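Local coordinates for protein AGR_C_1268p (Agrobacterium tumefaciens str. C58, PDB 2GHS) that probably binds a divalent metal ion in the six-bladed beta-propeller typical of SMP-30/regucalcin proteins, and may hydrolyse sugar lactones such as gluconolactone, at residues D233-V236 against H242-N245; G251-Y256 against L286-A291. All coordinates share one frame; numbering follows the deposited sequence.

Contact 1 (D233-V236 against H242-N245); sequences DGSV and HIWN
Val-236 and Trp-244 form an antiparallel hydrogen-bonded pair, their strands running at 152° to each other. Two backbone bonds close the pair: Trp-244 N reaches Val-236 O at 2.8 Å, almost straight, and Val-236 N returns to Trp-244 O at 3.0 Å. The neighbouring Ser-235 and Asn-245 form the non-hydrogen-bonded pair, with CA atoms 4.3 Å apart. On their face of the sheet the side chains supply the link that the backbone lacks there. Asn-245 holds its CG anti to the backbone N (chi1 175°), which carries the amide across to the partner strand, where ND2 donates to Ser-235 OG at 2.8 Å. The hydroxyl lies 19° out of the amide plane. The small serine hydroxyl fits between two neighbours, accepting from Asn-245 ND2 and hydrogen-bonding Ser-183 of the adjacent blade, so this buried atom has two partners. The two strands are the innermost hairpin of a propeller blade, and Asp-233, on the inner one, is the predicted proton donor/acceptor and a predicted metal ligand. Over the opposite face, Val-236 lays CG2 obliquely against Trp-244 CB at 3.9 Å, while the indole continues away from Val-236 to stack on Tyr-266 and donate through NE1 to Asp-238. The branched side chain of Val-236 also touches Pro-276 and Phe-278 of the next blade. Ile-243 CG2 stands 3.9 Å from Ser-235 OG, an apolar neighbour beside the serine hydroxyl.

Contact 2 (G251-Y256 against L286-A291); sequences GAVDRY and LLVTSA
Val-253 meets Val-288 and Leu-286 through methyl groups alone, in the seam between two neighbouring blades of the beta-propeller. Strand 252-256 is the third from the centre in its blade, and strand 285-290 is the second in the next. The strands are too far apart to pair, Val-253 CA and Val-288 CA lying 8.1 Å from each other, so these two strands meet through their side chains. All three residues point their CB atoms toward the opposing strand. Val-253 and Val-288 approach from opposite sides and pass alongside one another. The CB-CG2 bond of Val-253 points almost straight at Val-288 CG1, which lies 4.0 Å from Val-253 CG2, while CG2 of Val-288 lies to one side at the slightly shorter distance of 3.9 Å from the same methyl. This rotation of Val-253 (chi1 177°, CG1 anti to the backbone N) sends CG2 to Val-288 and leaves CG1 on the side of Leu-286. Valine fits this position well: a beta-branched residue is at ease in an extended strand, and its methyls sit close to the backbone and so meet a side chain directly across from them. The longer leucine carries its methyl further from its own strand to reach Val-253 CG1, and it also packs on Pro-276 and Phe-278. Val-288 in turn touches Thr-273, while the backbone of Val-253 is held within its own sheet by bonding to Tyr-266. The two branches of Leu-286 are not equivalent: CD2 lies anti to CA, extended toward the other blade, whereas CD1 stays 6.2 Å from Val-253 CG1. It is therefore Leu-286 CD2 that approaches Val-253 CG1, at 4.2 Å.

Overall arrangement
Contact 1 closes before contact 2 opens along the chain, and their centres lie 8 Å apart on the same side of the chain's centre. They share a blade: strand 243-248, the outer partner of contact 1, is followed directly by strand 252-256, and the two are neighbours in one sheet, joined by probable backbone bonds such as Asn-245 O to Asp-254 N at 2.7 Å. Contact 1 thus holds strands together within the blade, and contact 2 packs that blade against the next, which contains strand 285-290. The predicted catalytic Asp-233 lies in contact 1, and the side chain of Val-253 is about 9 Å from its side chain.

Contact 1 (D233-V236 against H242-N245)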
loop_
_atom_site.group_PDB
_atom_site.type_symbol
_atom_site.label_atom_id
_atom_site.label_comp_id
_atom_site.label_asym_id
_atom_site.label_seq_id
_atom_site.Cartn_x
_atom_site.Cartn_y
_atom_site.Cartn_z
ATOM N N ASP A 233 5.062 5.619 -5.122
ATOM C CA ASP A 233 3.796 5.318 -4.466
ATOM C C ASP A 233 4.011 4.161 -3.464
ATOM O O ASP A 233 4.964 4.210 -2.697
ATOM C CB ASP A 233 2.713 5.017 -5.535
ATOM C CG ASP A 233 1.873 6.222 -5.873
ATOM O OD1 ASP A 233 2.402 7.370 -5.860
ATOM O OD2 ASP A 233 0.681 6.017 -6.158
ATOM N N GLY A 234 3.147 3.127 -3.450
ATOM C CA GLY A 234 3.268 2.061 -2.463
ATOM C C GLY A 234 4.467 1.183 -2.708
ATOM O O GLY A 234 4.969 1.086 -3.846
ATOM N N SER A 235 4.963 0.605 -1.612
ATOM C CA SER A 235 6.094 -0.314 -1.647
ATOM C C SER A 235 5.969 -1.512 -0.742
ATOM O O SER A 235 5.335 -1.440 0.316
ATOM C CB SER A 235 7.374 0.386 -1.218
ATOM O OG SER A 235 7.725 1.445 -2.098
ATOM N N VAL A 236 6.622 -2.585 -1.172
ATOM C CA VAL A 236 6.880 -3.766 -0.320
ATOM C C VAL A 236 8.383 -3.981 -0.242
ATOM O O VAL A 236 9.146 -3.455 -1.019
ATOM C CB VAL A 236 6.145 -5.029 -0.764
ATOM C CG1 VAL A 236 4.634 -4.863 -0.614
ATOM C CG2 VAL A 236 6.544 -5.428 -2.185
ATOM N N HIS A 242 15.207 -5.998 -0.412
ATOM C CA HIS A 242 14.992 -5.109 -1.563
ATOM C C HIS A 242 13.646 -4.446 -1.437
ATOM O O HIS A 242 12.656 -5.069 -1.027
ATOM C CB HIS A 242 15.052 -5.871 -2.896
ATOM C CG HIS A 242 16.427 -6.306 -3.296
ATOM N ND1 HIS A 242 16.769 -6.621 -4.611
ATOM C CD2 HIS A 242 17.521 -6.573 -2.548
ATOM C CE1 HIS A 242 18.033 -6.986 -4.651
ATOM N NE2 HIS A 242 18.517 -6.972 -3.416
ATOM N N ILE A 243 13.568 -3.191 -1.883
ATOM C CA ILE A 243 12.309 -2.432 -1.934
ATOM C C ILE A 243 11.752 -2.490 -3.347
ATOM O O ILE A 243 12.475 -2.254 -4.317
ATOM C CB ILE A 243 12.543 -0.979 -1.455
ATOM C CG1 ILE A 243 12.956 -0.984 0.032
ATOM C CG2 ILE A 243 11.322 -0.120 -1.776
ATOM C CD1 ILE A 243 13.335 0.339 0.552
ATOM N N TRP A 244 10.457 -2.815 -3.449
ATOM C CA TRP A 244 9.753 -2.877 -4.694
ATOM C C TRP A 244 8.677 -1.788 -4.633
ATOM O O TRP A 244 7.765 -1.880 -3.817
ATOM C CB TRP A 244 9.097 -4.247 -4.871
ATOM C CG TRP A 244 10.059 -5.408 -4.963
ATOM C CD1 TRP A 244 10.866 -5.888 -3.986
ATOM C CD2 TRP A 244 10.317 -6.197 -6.128
ATOM N NE1 TRP A 244 11.589 -6.968 -4.469
ATOM C CE2 TRP A 244 11.260 -7.168 -5.779
ATOM C CE3 TRP A 244 9.796 -6.211 -7.419
ATOM C CZ2 TRP A 244 11.720 -8.149 -6.697
ATOM C CZ3 TRP A 244 10.242 -7.188 -8.333
ATOM C CH2 TRP A 244 11.205 -8.118 -7.959
ATOM N N ASN A 245 8.835 -0.752 -5.443
ATOM C CA ASN A 245 8.045 0.493 -5.378
ATOM C C ASN A 245 7.255 0.736 -6.660
ATOM O O ASN A 245 7.857 0.788 -7.759
ATOM C CB ASN A 245 8.989 1.689 -5.142
ATOM C CG ASN A 245 8.275 3.002 -5.182
ATOM O OD1 ASN A 245 8.568 3.861 -6.036
ATOM N ND2 ASN A 245 7.334 3.192 -4.255
#

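Contact 2 (G251-Y256 against L286-A291)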
loop_
_atom_site.group_PDB
_atom_site.type_symbol
_atom_site.label_atom_id
_atom_site.label_comp_id
_atom_site.label_asym_id
_atom_site.label_seq_id
_atom_site.Cartn_x
_atom_site.Cartn_y
_atom_site.Cartn_z
ATOM N N GLY A 251 4.002 3.320 -15.182
ATOM C CA GLY A 251 3.582 1.926 -15.455
ATOM C C GLY A 251 4.698 0.952 -15.098
ATOM O O GLY A 251 5.204 0.179 -15.950
ATOM N N ALA A 252 5.114 1.029 -13.845
ATOM C CA ALA A 252 6.323 0.317 -13.383
ATOM C C ALA A 252 6.320 0.024 -11.920
ATOM O O ALA A 252 5.779 0.817 -11.117
ATOM C CB ALA A 252 7.519 1.147 -13.691
ATOM N N VAL A 253 6.974 -1.086 -11.579
ATOM C CA VAL A 253 7.444 -1.342 -10.240
ATOM C C VAL A 253 8.976 -1.325 -10.318
ATOM O O VAL A 253 9.577 -2.036 -11.143
ATOM C CB VAL A 253 6.913 -2.700 -9.683
ATOM C CG1 VAL A 253 7.479 -2.991 -8.271
ATOM C CG2 VAL A 253 5.388 -2.662 -9.604
ATOM N N ASP A 254 9.567 -0.443 -9.522
ATOM C CA ASP A 254 11.012 -0.291 -9.447
ATOM C C ASP A 254 11.540 -1.097 -8.270
ATOM O O ASP A 254 10.992 -1.039 -7.152
ATOM C CB ASP A 254 11.350 1.183 -9.265
ATOM C CG ASP A 254 11.150 1.964 -10.538
ATOM O OD1 ASP A 254 11.506 1.403 -11.632
ATOM O OD2 ASP A 254 10.643 3.109 -10.481
ATOM N N ARG A 255 12.647 -1.777 -8.500
ATOM C CA ARG A 255 13.316 -2.555 -7.473
ATOM C C ARG A 255 14.697 -1.952 -7.150
ATOM O O ARG A 255 15.506 -1.645 -8.031
ATOM C CB ARG A 255 13.455 -3.984 -7.943
ATOM C CG ARG A 255 14.184 -4.925 -7.029
ATOM C CD ARG A 255 14.370 -6.281 -7.739
ATOM N NE ARG A 255 15.050 -7.314 -6.938
ATOM C CZ ARG A 255 15.292 -8.520 -7.419
ATOM N NH1 ARG A 255 14.925 -8.838 -8.652
ATOM N NH2 ARG A 255 15.895 -9.413 -6.675
ATOM N N TYR A 256 14.884 -1.783 -5.853
ATOM C CA TYR A 256 16.122 -1.251 -5.249
ATOM C C TYR A 256 16.795 -2.228 -4.324
ATOM O O TYR A 256 16.134 -2.839 -3.467
ATOM C CB TYR A 256 15.765 -0.021 -4.458
ATOM C CG TYR A 256 15.077 1.078 -5.286
ATOM C CD1 TYR A 256 13.684 1.124 -5.423
ATOM C CD2 TYR A 256 15.823 2.058 -5.918
ATOM C CE1 TYR A 256 13.068 2.128 -6.184
ATOM C CE2 TYR A 256 15.203 3.063 -6.667
ATOM C CZ TYR A 256 13.835 3.096 -6.800
ATOM O OH TYR A 256 13.221 4.111 -7.544
ATOM N N LEU A 286 3.807 -11.304 -7.394
ATOM C CA LEU A 286 3.619 -9.901 -7.092
ATOM C C LEU A 286 2.387 -9.356 -7.798
ATOM O O LEU A 286 2.332 -9.333 -9.024
ATOM C CB LEU A 286 4.870 -9.087 -7.434
ATOM C CG LEU A 286 4.954 -7.753 -6.697
ATOM C CD1 LEU A 286 5.298 -7.929 -5.207
ATOM C CD2 LEU A 286 5.917 -6.799 -7.373
ATOM N N LEU A 287 1.402 -8.983 -6.995
ATOM C CA LEU A 287 0.200 -8.246 -7.458
ATOM C C LEU A 287 0.493 -6.750 -7.514
ATOM O O LEU A 287 1.238 -6.260 -6.654
ATOM C CB LEU A 287 -0.968 -8.561 -6.491
ATOM C CG LEU A 287 -2.325 -7.862 -6.677
ATOM C CD1 LEU A 287 -3.393 -8.706 -6.030
ATOM C CD2 LEU A 287 -2.337 -6.476 -6.059
ATOM N N VAL A 288 -0.089 -6.025 -8.483
ATOM C CA VAL A 288 0.142 -4.584 -8.664
ATOM C C VAL A 288 -1.188 -3.936 -9.009
ATOM O O VAL A 288 -1.836 -4.350 -9.969
ATOM C CB VAL A 288 1.141 -4.319 -9.817
ATOM C CG1 VAL A 288 1.421 -2.874 -9.916
ATOM C CG2 VAL A 288 2.427 -5.141 -9.619
ATOM N N THR A 289 -1.632 -2.993 -8.178
ATOM C CA THR A 289 -2.796 -2.171 -8.439
ATOM C C THR A 289 -2.435 -0.943 -9.251
ATOM O O THR A 289 -1.278 -0.479 -9.296
ATOM C CB THR A 289 -3.497 -1.719 -7.143
ATOM O OG1 THR A 289 -2.545 -1.180 -6.225
ATOM C CG2 THR A 289 -4.160 -2.909 -6.471
ATOM N N SER A 290 -3.471 -0.383 -9.847
ATOM C CA SER A 290 -3.335 0.848 -10.620
ATOM C C SER A 290 -4.615 1.709 -10.545
ATOM O O SER A 290 -5.594 1.355 -9.889
ATOM C CB SER A 290 -2.959 0.560 -12.083
ATOM O OG SER A 290 -4.018 -0.061 -12.797
ATOM N N ALA A 291 -4.551 2.869 -11.165
ATOM C CA ALA A 291 -5.624 3.872 -11.046
ATOM C C ALA A 291 -6.003 4.481 -12.395
ATOM O O ALA A 291 -5.188 4.559 -13.318
ATOM C CB ALA A 291 -5.190 5.014 -10.079
#